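Local structure of dITP/XTP pyrophosphatase (Mycobacteroides abscessus, 6WWD) at residues S48-A53 against V136-W141; G74-V77 against N81-P84; A89-R94 against T102-A107; Y157-V162 against T169-T174. The protein probably hydrolyses non-canonical purine nucleoside triphosphates such as XTP, dITP and ITP to monophosphates and diphosphate, cleansing the nucleotide pool. One frame throughout, in Å; residues are numbered along the deposited sequence. Where two conformers were deposited one is given.

Contact 1 of 4, residues S48-A53 against V136-W141; sequences SFEDNA and VVEGRW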
# COMPACT_ATOMS: atom_id res chain seq x y z
N SER D 48 3.04 -6.85 -6.49
CA SER D 48 2.69 -6.07 -7.68
C SER D 48 2.92 -6.88 -8.95
O SER D 48 4.04 -7.00 -9.44
CB SER D 48 3.49 -4.77 -7.75
OG SER D 48 3.15 -4.10 -8.96
N PHE D 49 1.83 -7.40 -9.52
CA PHE D 49 1.91 -8.02 -10.84
C PHE D 49 2.32 -7.02 -11.90
O PHE D 49 3.05 -7.35 -12.85
CB PHE D 49 0.57 -8.66 -11.20
CG PHE D 49 0.11 -9.65 -10.19
CD1 PHE D 49 0.62 -10.95 -10.20
CD2 PHE D 49 -0.80 -9.29 -9.20
CE1 PHE D 49 0.21 -11.87 -9.23
CE2 PHE D 49 -1.21 -10.20 -8.25
CZ PHE D 49 -0.71 -11.51 -8.27
N GLU D 50 1.85 -5.77 -11.77
CA GLU D 50 2.21 -4.73 -12.73
C GLU D 50 3.71 -4.46 -12.72
O GLU D 50 4.35 -4.47 -13.77
CB GLU D 50 1.43 -3.46 -12.43
CG GLU D 50 -0.04 -3.57 -12.71
CD GLU D 50 -0.76 -2.24 -12.55
OE1 GLU D 50 -0.11 -1.24 -12.22
OE2 GLU D 50 -1.99 -2.21 -12.75
N ASP D 51 4.28 -4.19 -11.54
CA ASP D 51 5.72 -3.89 -11.48
C ASP D 51 6.52 -5.04 -12.04
O ASP D 51 7.52 -4.84 -12.74
CB ASP D 51 6.18 -3.62 -10.04
CG ASP D 51 5.66 -2.32 -9.47
OD1 ASP D 51 5.17 -1.44 -10.24
OD2 ASP D 51 5.73 -2.20 -8.23
N ASN D 52 6.12 -6.27 -11.71
CA ASN D 52 6.90 -7.41 -12.13
C ASN D 52 6.75 -7.68 -13.62
O ASN D 52 7.72 -8.09 -14.26
CB ASN D 52 6.53 -8.63 -11.30
CG ASN D 52 7.31 -8.68 -9.99
OD1 ASN D 52 8.45 -9.12 -9.97
ND2 ASN D 52 6.70 -8.20 -8.89
N ALA D 53 5.58 -7.42 -14.20
CA ALA D 53 5.48 -7.54 -15.65
C ALA D 53 6.39 -6.53 -16.32
O ALA D 53 7.08 -6.86 -17.29
CB ALA D 53 4.03 -7.36 -16.11
N VAL D 136 1.67 -0.54 -18.77
CA VAL D 136 1.27 -1.77 -18.10
C VAL D 136 -0.23 -1.74 -17.89
O VAL D 136 -0.83 -0.67 -17.67
CB VAL D 136 2.04 -1.97 -16.78
CG1 VAL D 136 1.78 -0.85 -15.79
CG2 VAL D 136 1.70 -3.33 -16.19
N VAL D 137 -0.86 -2.90 -18.06
CA VAL D 137 -2.29 -3.07 -17.86
C VAL D 137 -2.49 -4.24 -16.91
O VAL D 137 -1.71 -5.20 -16.91
CB VAL D 137 -3.03 -3.29 -19.20
CG1 VAL D 137 -4.54 -3.48 -19.00
CG2 VAL D 137 -2.77 -2.15 -20.16
N GLU D 138 -3.55 -4.18 -16.10
CA GLU D 138 -3.91 -5.34 -15.30
C GLU D 138 -5.42 -5.50 -15.30
O GLU D 138 -6.17 -4.54 -15.53
CB GLU D 138 -3.38 -5.27 -13.86
CG GLU D 138 -4.28 -4.51 -12.91
CD GLU D 138 -3.79 -4.57 -11.47
OE1 GLU D 138 -4.41 -3.90 -10.61
OE2 GLU D 138 -2.78 -5.29 -11.22
N GLY D 139 -5.85 -6.74 -15.12
CA GLY D 139 -7.25 -7.06 -14.87
C GLY D 139 -7.37 -7.80 -13.55
O GLY D 139 -6.51 -8.62 -13.21
N ARG D 140 -8.45 -7.51 -12.82
CA ARG D 140 -8.75 -8.15 -11.53
C ARG D 140 -10.15 -8.71 -11.56
O ARG D 140 -11.11 -7.98 -11.83
CB ARG D 140 -8.65 -7.16 -10.36
CG ARG D 140 -7.27 -6.64 -10.16
CD ARG D 140 -7.08 -5.89 -8.84
NE ARG D 140 -5.67 -5.52 -8.80
CZ ARG D 140 -4.80 -5.94 -7.89
NH1 ARG D 140 -5.18 -6.71 -6.87
NH2 ARG D 140 -3.54 -5.54 -8.00
N TRP D 141 -10.28 -10.00 -11.27
CA TRP D 141 -11.57 -10.68 -11.15
C TRP D 141 -11.87 -10.83 -9.67
O TRP D 141 -11.24 -11.62 -8.98
CB TRP D 141 -11.49 -12.05 -11.83
CG TRP D 141 -12.79 -12.84 -11.98
CD1 TRP D 141 -14.06 -12.38 -11.92
CD2 TRP D 141 -12.89 -14.26 -12.23
NE1 TRP D 141 -14.95 -13.41 -12.10
CE2 TRP D 141 -14.25 -14.57 -12.30
CE3 TRP D 141 -11.95 -15.29 -12.37
CZ2 TRP D 141 -14.71 -15.88 -12.53
CZ3 TRP D 141 -12.41 -16.59 -12.60
CH2 TRP D 141 -13.77 -16.87 -12.68
O HOH W 1 -0.26 -5.38 -9.76

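Contact 2 of 4, residues G74-V77 against N81-P84; sequences GLAV and NWMP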
# COMPACT_ATOMS: atom_id res chain seq x y z
N GLY D 74 -1.61 -14.10 -10.98
CA GLY D 74 -1.64 -14.81 -9.71
C GLY D 74 -2.85 -14.42 -8.89
O GLY D 74 -3.85 -13.93 -9.42
N LEU D 75 -2.75 -14.68 -7.58
CA LEU D 75 -3.86 -14.48 -6.65
C LEU D 75 -3.49 -13.43 -5.61
O LEU D 75 -2.39 -13.46 -5.05
CB LEU D 75 -4.21 -15.81 -5.98
CG LEU D 75 -5.36 -15.86 -4.96
CD1 LEU D 75 -6.70 -15.61 -5.66
CD2 LEU D 75 -5.34 -17.25 -4.32
N ALA D 76 -4.41 -12.51 -5.34
CA ALA D 76 -4.22 -11.46 -4.35
C ALA D 76 -5.30 -11.61 -3.29
O ALA D 76 -6.49 -11.53 -3.59
CB ALA D 76 -4.31 -10.06 -4.98
N VAL D 77 -4.88 -11.82 -2.04
CA VAL D 77 -5.80 -12.07 -0.92
C VAL D 77 -5.69 -10.89 0.05
O VAL D 77 -4.60 -10.60 0.56
CB VAL D 77 -5.49 -13.40 -0.21
CG1 VAL D 77 -6.46 -13.64 0.93
CG2 VAL D 77 -5.48 -14.57 -1.20
N ASN D 81 -2.40 -9.16 2.82
CA ASN D 81 -1.87 -7.91 2.26
C ASN D 81 -1.58 -8.07 0.77
O ASN D 81 -0.58 -7.56 0.25
CB ASN D 81 -0.63 -7.43 3.00
CG ASN D 81 -0.49 -5.92 2.96
OD1 ASN D 81 -1.48 -5.20 3.01
ND2 ASN D 81 0.74 -5.44 2.87
N TRP D 82 -2.49 -8.76 0.08
CA TRP D 82 -2.51 -8.97 -1.36
C TRP D 82 -1.44 -9.93 -1.86
O TRP D 82 -1.27 -10.07 -3.07
CB TRP D 82 -2.49 -7.62 -2.10
CG TRP D 82 -3.86 -7.00 -1.90
CD1 TRP D 82 -5.01 -7.34 -2.56
CD2 TRP D 82 -4.24 -6.04 -0.91
NE1 TRP D 82 -6.07 -6.62 -2.07
CE2 TRP D 82 -5.63 -5.81 -1.06
CE3 TRP D 82 -3.54 -5.32 0.06
CZ2 TRP D 82 -6.33 -4.91 -0.27
CZ3 TRP D 82 -4.24 -4.43 0.86
CH2 TRP D 82 -5.62 -4.23 0.69
N MET D 83 -0.77 -10.65 -0.96
CA MET D 83 -0.11 -11.89 -1.32
C MET D 83 -1.19 -12.97 -1.49
O MET D 83 -2.34 -12.76 -1.13
CB MET D 83 0.94 -12.27 -0.26
CG MET D 83 2.02 -11.18 -0.01
SD MET D 83 2.91 -10.74 -1.53
CE MET D 83 3.99 -12.17 -1.68
N PRO D 84 -0.86 -14.15 -2.05
CA PRO D 84 0.41 -14.68 -2.55
C PRO D 84 1.10 -13.82 -3.60
O PRO D 84 2.31 -13.93 -3.71
CB PRO D 84 0.01 -16.03 -3.15
CG PRO D 84 -1.19 -16.44 -2.37
CD PRO D 84 -1.94 -15.14 -2.19

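Contact 3 of 4, residues A89-R94 against T102-A107; sequences ARWSGR and TALLLA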
# COMPACT_ATOMS: atom_id res chain seq x y z
N ALA D 89 2.41 -19.07 -7.61
CA ALA D 89 2.72 -20.39 -8.13
C ALA D 89 3.68 -21.17 -7.24
O ALA D 89 3.85 -22.38 -7.45
CB ALA D 89 3.31 -20.27 -9.54
N ARG D 90 4.31 -20.53 -6.27
CA ARG D 90 5.22 -21.22 -5.37
C ARG D 90 4.92 -20.84 -3.92
O ARG D 90 5.82 -20.73 -3.08
CB ARG D 90 6.67 -20.93 -5.74
CG ARG D 90 7.10 -19.47 -5.71
CD ARG D 90 8.51 -19.31 -6.29
NE ARG D 90 9.19 -18.09 -5.87
CZ ARG D 90 8.97 -16.87 -6.38
NH1 ARG D 90 8.06 -16.68 -7.34
NH2 ARG D 90 9.66 -15.83 -5.92
N TRP D 91 3.63 -20.67 -3.60
CA TRP D 91 3.25 -20.13 -2.30
C TRP D 91 3.67 -21.03 -1.14
O TRP D 91 4.10 -20.54 -0.08
CB TRP D 91 1.73 -19.87 -2.27
CG TRP D 91 1.32 -19.12 -1.02
CD1 TRP D 91 0.41 -19.52 -0.08
CD2 TRP D 91 1.85 -17.87 -0.56
NE1 TRP D 91 0.32 -18.58 0.92
CE2 TRP D 91 1.20 -17.56 0.65
CE3 TRP D 91 2.80 -16.97 -1.06
CZ2 TRP D 91 1.48 -16.39 1.38
CZ3 TRP D 91 3.07 -15.81 -0.34
CH2 TRP D 91 2.40 -15.54 0.87
N SER D 92 3.59 -22.36 -1.33
CA SER D 92 4.04 -23.33 -0.34
C SER D 92 5.55 -23.48 -0.31
O SER D 92 6.06 -24.28 0.47
CB SER D 92 3.38 -24.69 -0.60
OG SER D 92 3.78 -25.18 -1.87
N GLY D 93 6.26 -22.75 -1.14
CA GLY D 93 7.70 -22.77 -1.22
C GLY D 93 8.28 -23.49 -2.41
O GLY D 93 9.47 -23.31 -2.69
N ARG D 94 7.47 -24.25 -3.14
CA ARG D 94 7.93 -25.09 -4.24
C ARG D 94 7.03 -24.90 -5.44
O ARG D 94 5.82 -25.12 -5.35
CB ARG D 94 7.99 -26.57 -3.84
N THR D 102 -2.62 -24.48 -2.39
CA THR D 102 -4.02 -24.30 -2.00
C THR D 102 -4.27 -24.71 -0.55
O THR D 102 -4.97 -24.00 0.18
CB THR D 102 -4.91 -25.09 -2.97
OG1 THR D 102 -4.97 -24.41 -4.23
CG2 THR D 102 -6.33 -25.30 -2.42
N ALA D 103 -3.70 -25.84 -0.13
CA ALA D 103 -3.86 -26.26 1.27
C ALA D 103 -3.22 -25.25 2.23
O ALA D 103 -3.78 -24.96 3.29
CB ALA D 103 -3.27 -27.65 1.47
N LEU D 104 -2.05 -24.71 1.88
CA LEU D 104 -1.44 -23.71 2.74
C LEU D 104 -2.33 -22.47 2.85
O LEU D 104 -2.54 -21.94 3.95
CB LEU D 104 -0.05 -23.32 2.22
CG LEU D 104 0.64 -22.13 2.92
CD1 LEU D 104 0.85 -22.39 4.44
CD2 LEU D 104 1.95 -21.76 2.21
N LEU D 105 -2.84 -21.98 1.73
CA LEU D 105 -3.68 -20.78 1.76
C LEU D 105 -4.90 -20.99 2.66
O LEU D 105 -5.21 -20.13 3.50
CB LEU D 105 -4.10 -20.41 0.34
CG LEU D 105 -4.93 -19.13 0.25
CD1 LEU D 105 -4.16 -18.00 0.87
CD2 LEU D 105 -5.20 -18.81 -1.19
N LEU D 106 -5.61 -22.11 2.47
CA LEU D 106 -6.76 -22.41 3.33
C LEU D 106 -6.37 -22.45 4.79
O LEU D 106 -7.08 -21.91 5.65
CB LEU D 106 -7.39 -23.75 2.95
CG LEU D 106 -8.19 -23.86 1.66
CD1 LEU D 106 -8.82 -25.25 1.59
CD2 LEU D 106 -9.25 -22.77 1.64
N ALA D 107 -5.26 -23.14 5.11
CA ALA D 107 -4.84 -23.26 6.50
C ALA D 107 -4.47 -21.90 7.07
O ALA D 107 -4.78 -21.61 8.24
CB ALA D 107 -3.67 -24.24 6.63

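Contact 4 of 4, residues Y157-V162 against T169-T174; sequences YDPIFV and TAAELT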
# COMPACT_ATOMS: atom_id res chain seq x y z
N TYR D 157 -5.57 -22.31 -7.98
CA TYR D 157 -6.46 -21.91 -6.89
C TYR D 157 -7.93 -21.93 -7.27
O TYR D 157 -8.77 -21.58 -6.43
CB TYR D 157 -6.09 -20.51 -6.39
CG TYR D 157 -4.68 -20.45 -5.82
CD1 TYR D 157 -4.42 -20.89 -4.53
CD2 TYR D 157 -3.63 -19.92 -6.57
CE1 TYR D 157 -3.13 -20.83 -3.99
CE2 TYR D 157 -2.34 -19.85 -6.05
CZ TYR D 157 -2.10 -20.31 -4.76
OH TYR D 157 -0.83 -20.24 -4.24
N ASP D 158 -8.28 -22.35 -8.49
CA ASP D 158 -9.68 -22.39 -8.89
C ASP D 158 -10.60 -23.10 -7.90
O ASP D 158 -11.71 -22.60 -7.66
CB ASP D 158 -9.81 -23.05 -10.27
CG ASP D 158 -9.29 -22.16 -11.39
OD1 ASP D 158 -8.96 -20.99 -11.10
OD2 ASP D 158 -9.18 -22.63 -12.54
N PRO D 159 -10.23 -24.25 -7.30
CA PRO D 159 -11.15 -24.92 -6.36
C PRO D 159 -11.43 -24.13 -5.09
O PRO D 159 -12.38 -24.47 -4.40
CB PRO D 159 -10.42 -26.24 -6.04
CG PRO D 159 -9.52 -26.46 -7.18
CD PRO D 159 -9.07 -25.11 -7.62
N ILE D 160 -10.66 -23.08 -4.75
CA ILE D 160 -10.93 -22.32 -3.54
C ILE D 160 -11.20 -20.86 -3.82
O ILE D 160 -11.28 -20.06 -2.89
CB ILE D 160 -9.78 -22.45 -2.51
CG1 ILE D 160 -8.47 -21.92 -3.13
CG2 ILE D 160 -9.68 -23.86 -1.94
CD1 ILE D 160 -7.37 -21.77 -2.10
N PHE D 161 -11.33 -20.47 -5.09
CA PHE D 161 -11.64 -19.09 -5.43
C PHE D 161 -13.13 -18.97 -5.74
O PHE D 161 -13.61 -19.60 -6.68
CB PHE D 161 -10.81 -18.61 -6.62
CG PHE D 161 -11.08 -17.18 -7.01
CD1 PHE D 161 -10.61 -16.14 -6.23
CD2 PHE D 161 -11.85 -16.87 -8.13
CE1 PHE D 161 -10.87 -14.80 -6.57
CE2 PHE D 161 -12.11 -15.54 -8.49
CZ PHE D 161 -11.62 -14.50 -7.70
N VAL D 162 -13.84 -18.17 -4.95
CA VAL D 162 -15.27 -17.95 -5.15
C VAL D 162 -15.44 -16.60 -5.84
O VAL D 162 -15.22 -15.56 -5.20
CB VAL D 162 -16.05 -17.98 -3.82
CG1 VAL D 162 -17.53 -17.73 -4.07
CG2 VAL D 162 -15.84 -19.31 -3.08
N THR D 169 -17.26 -22.03 -6.62
CA THR D 169 -15.85 -21.77 -6.89
C THR D 169 -15.59 -21.75 -8.39
O THR D 169 -16.39 -22.23 -9.19
CB THR D 169 -14.95 -22.82 -6.25
OG1 THR D 169 -15.09 -24.06 -6.94
CG2 THR D 169 -15.28 -22.99 -4.78
N ALA D 170 -14.43 -21.20 -8.76
CA ALA D 170 -14.08 -21.14 -10.18
C ALA D 170 -14.05 -22.54 -10.77
O ALA D 170 -14.47 -22.74 -11.92
CB ALA D 170 -12.74 -20.44 -10.38
N ALA D 171 -13.58 -23.53 -10.00
CA ALA D 171 -13.57 -24.91 -10.48
C ALA D 171 -14.97 -25.51 -10.58
O ALA D 171 -15.12 -26.55 -11.23
CB ALA D 171 -12.70 -25.78 -9.57
N GLU D 172 -15.98 -24.91 -9.95
CA GLU D 172 -17.34 -25.43 -10.09
C GLU D 172 -18.07 -24.89 -11.30
O GLU D 172 -19.14 -25.40 -11.63
CB GLU D 172 -18.18 -25.12 -8.85
CG GLU D 172 -17.93 -26.02 -7.66
CD GLU D 172 -18.75 -25.62 -6.45
OE1 GLU D 172 -18.68 -24.45 -6.04
OE2 GLU D 172 -19.46 -26.48 -5.90
N LEU D 173 -17.53 -23.89 -11.99
CA LEU D 173 -18.25 -23.33 -13.12
C LEU D 173 -18.20 -24.30 -14.29
O LEU D 173 -17.17 -24.91 -14.57
CB LEU D 173 -17.66 -21.96 -13.50
CG LEU D 173 -17.72 -20.90 -12.39
CD1 LEU D 173 -17.26 -19.53 -12.88
CD2 LEU D 173 -19.11 -20.81 -11.78
N THR D 174 -19.35 -24.46 -14.96
CA THR D 174 -19.46 -25.34 -16.12
C THR D 174 -18.85 -24.70 -17.36
O THR D 174 -18.81 -23.47 -17.48
CB THR D 174 -20.91 -25.69 -16.37
OG1 THR D 174 -21.62 -24.51 -16.77
CG2 THR D 174 -21.54 -26.27 -15.11

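Contact 1 of 4, residues S48-A53 against V136-W141
Glu50 crosses Glu138 at about a right angle, its OE2 against Glu138 CG and CD, 3.2 Å from Glu138 CD, with the carboxylate planes turned 65° apart. The like charges come close, Glu50 OE2 to Glu138 OE2 being 3.5 Å. Nearer the backbone of the helix, Glu50 CB meets Val136 CG2 at 3.8 Å, again with the side chains crossed. A water links the two segments: it accepts from Glu50 N at 2.9 Å in the first turn of helix 49-64 and donates to Glu138 OE2. The helix start lies against strand 134-145 of the central mixed sheet of this HAM1-family fold, and the same strand pairs antiparallel with its counterpart in the second subunit. With its CG between the backbone N and the carbonyl carbon (chi1 85°) and the chain extended beyond, Glu138 brings its carboxylate to Arg140: Arg140 NE donates to Glu138 OE1 in a 2.7 Å salt bridge, approaching from above the carboxylate plane, while NH2 adds weak bonds to both oxygens. This positive charge probably eases the repulsion between the acids. Glu50 of the second subunit forms a long, weak ion pair with the same arginine, and its carboxylate also comes close to that of Glu138, like charge to like. Further out, Ser48 N-caps the helix, its OG accepting from Asp51 N at 2.8 Å. The Ser48 carbonyl oxygen takes Asn52 N and Asn52 ND2 from opposite faces.

Contact 2 of 4, residues G74-V77 against N81-P84
The Trp82 indole meets the strand by its edge: Ala76 CB lies near the ring plane, 3.7 Å from Trp82 CD1. On Pro84, whose ring is puckered, CD is the touching atom, set against Leu75 O at 3.3 Å and against Val77 CG2 at 3.7 Å. Val77 turns that methyl toward the proline by placing it anti to its own carbonyl carbon, with CG1 anti to the backbone N (chi1 -179°). Two backbone bonds join Val77 to the returning chain: Val77 N donates to Met83 O at 2.9 Å, and Trp82 N donates to Val77 O at 2.8 Å. The chain folds back here as a beta hairpin from strand 67-77 into the short antiparallel strand 84-85, Ala76 and Pro84 forming a non-hydrogen-bonded pair with diverging side chains. The peptide before Pro84 is cis, and the proline nitrogen, which has no hydrogen, faces Leu75 O without bonding. Asn81 and Trp82 both have positive phi, which helps turn the chain back. Asn81 ND2 donates to Asn81 O of the third subunit, so the hairpin tip lies at an interface, while Leu75 packs on Tyr157 within the chain.

Contact 3 of 4, residues A89-R94 against T102-A107
Trp91 and Leu104 cross at about a right angle, with one leucine branch doing most of the touching. Leu104 CD2 comes to 3.6 Å from Trp91 CD1 and also approaches NE1, so the methyl rests obliquely against the pyrrole part of the indole. The same methyl is 3.4 Å from Trp91 O and 3.7 Å from Ser92 CA, so it touches both the ring and the loop backbone. Both residues place CG anti to the backbone N (chi1 -171° in Trp91), which turns the indole and the leucine branch toward each other. At the indole edge, near the ring plane, Leu105 N lies 4.5 Å from Trp91 CD1, a loose approach to the helix backbone. Residues Arg90 to Gly93 form a type I beta turn, closed by Gly93 N donating to Arg90 O at 2.8 Å; it presents Trp91 and Ser92 as its two central residues. Helix 98-108 thus packs on the loop that follows strand 84-85, with Trp91 also touching Tyr157, a predicted substrate-binding residue. Polar anchors flank the apolar touch: Trp91 NE1 donates to Gln108 near the end of the same helix, and Ser92 OG is hydrogen-bonded to Asn101. Gln108 NE2 of the third subunit donates to Trp91 O of this chain, and Trp91 of that subunit meets this indole with planes about 80° apart. The segments meet through van der Waals and apolar contacts, with no hydrogen bond between them; the direction of the indole is probably set in part by its N-H on Gln108, while the Trp91 backbone carbonyl serves the subunit interface.

Contact 4 of 4, residues Y157-V162 against T169-T174
A 3-10 turn at Asp158-Ile160, leading into strand 161-163 of the sheet, is clasped here by the loop that follows that strand. Thr169 and Ala170 have the most surface buried, followed by Asp158, a predicted substrate-binding residue. Thr169 reaches over the turn with its methyl, CG2 lying 3.3 Å from Pro159 O. Its chi1 of 71° leaves CG2 anti to the carbonyl carbon and directs OG1 to another bond, with Ala150 O. Thr169 CA also makes a C-H contact with Phe161 O at 3.1 Å. Ala170 N donates to that carbonyl at 2.7 Å, while Ala170 CB meets the edge of the Phe161 ring, 4.3 Å from CD2, and touches the Asp158 side chain. Asp158 contributes mainly its backbone oxygen, which accepts from Ala171 N at 3.1 Å. Ala171 CB packs on the Pro159 ring, 4.0 Å from CG. Residues 170-172 have helical backbone angles, and an exchange resembling a capping box spans their start: Glu172 N bonds weakly to Thr169 OG1, and Thr169 N donates to the anti lone pair of Glu172 OE1 at 2.9 Å.

How the contacts relate
Contacts 1 and 2 are buried, while contacts 3 and 4 are partly buried and farther from the centre of the chain. Contacts 1, 2 and 4 reach the same sheet; strands 134-145 and 161-163 are neighbours in it, and Trp141 packs on Phe161. Chemistry follows place: contact 1 gathers charges and a water on a strand that pairs with the second subunit, contacts 2 and 4 rely on backbone hydrogen bonds that fasten turns, and contact 3 is apolar packing. Leu75 of contact 2 touches Leu105 of contact 3 and Tyr157 and Phe161 of contact 4. Contacts 2 and 3 both meet the third subunit, contact 1 the second.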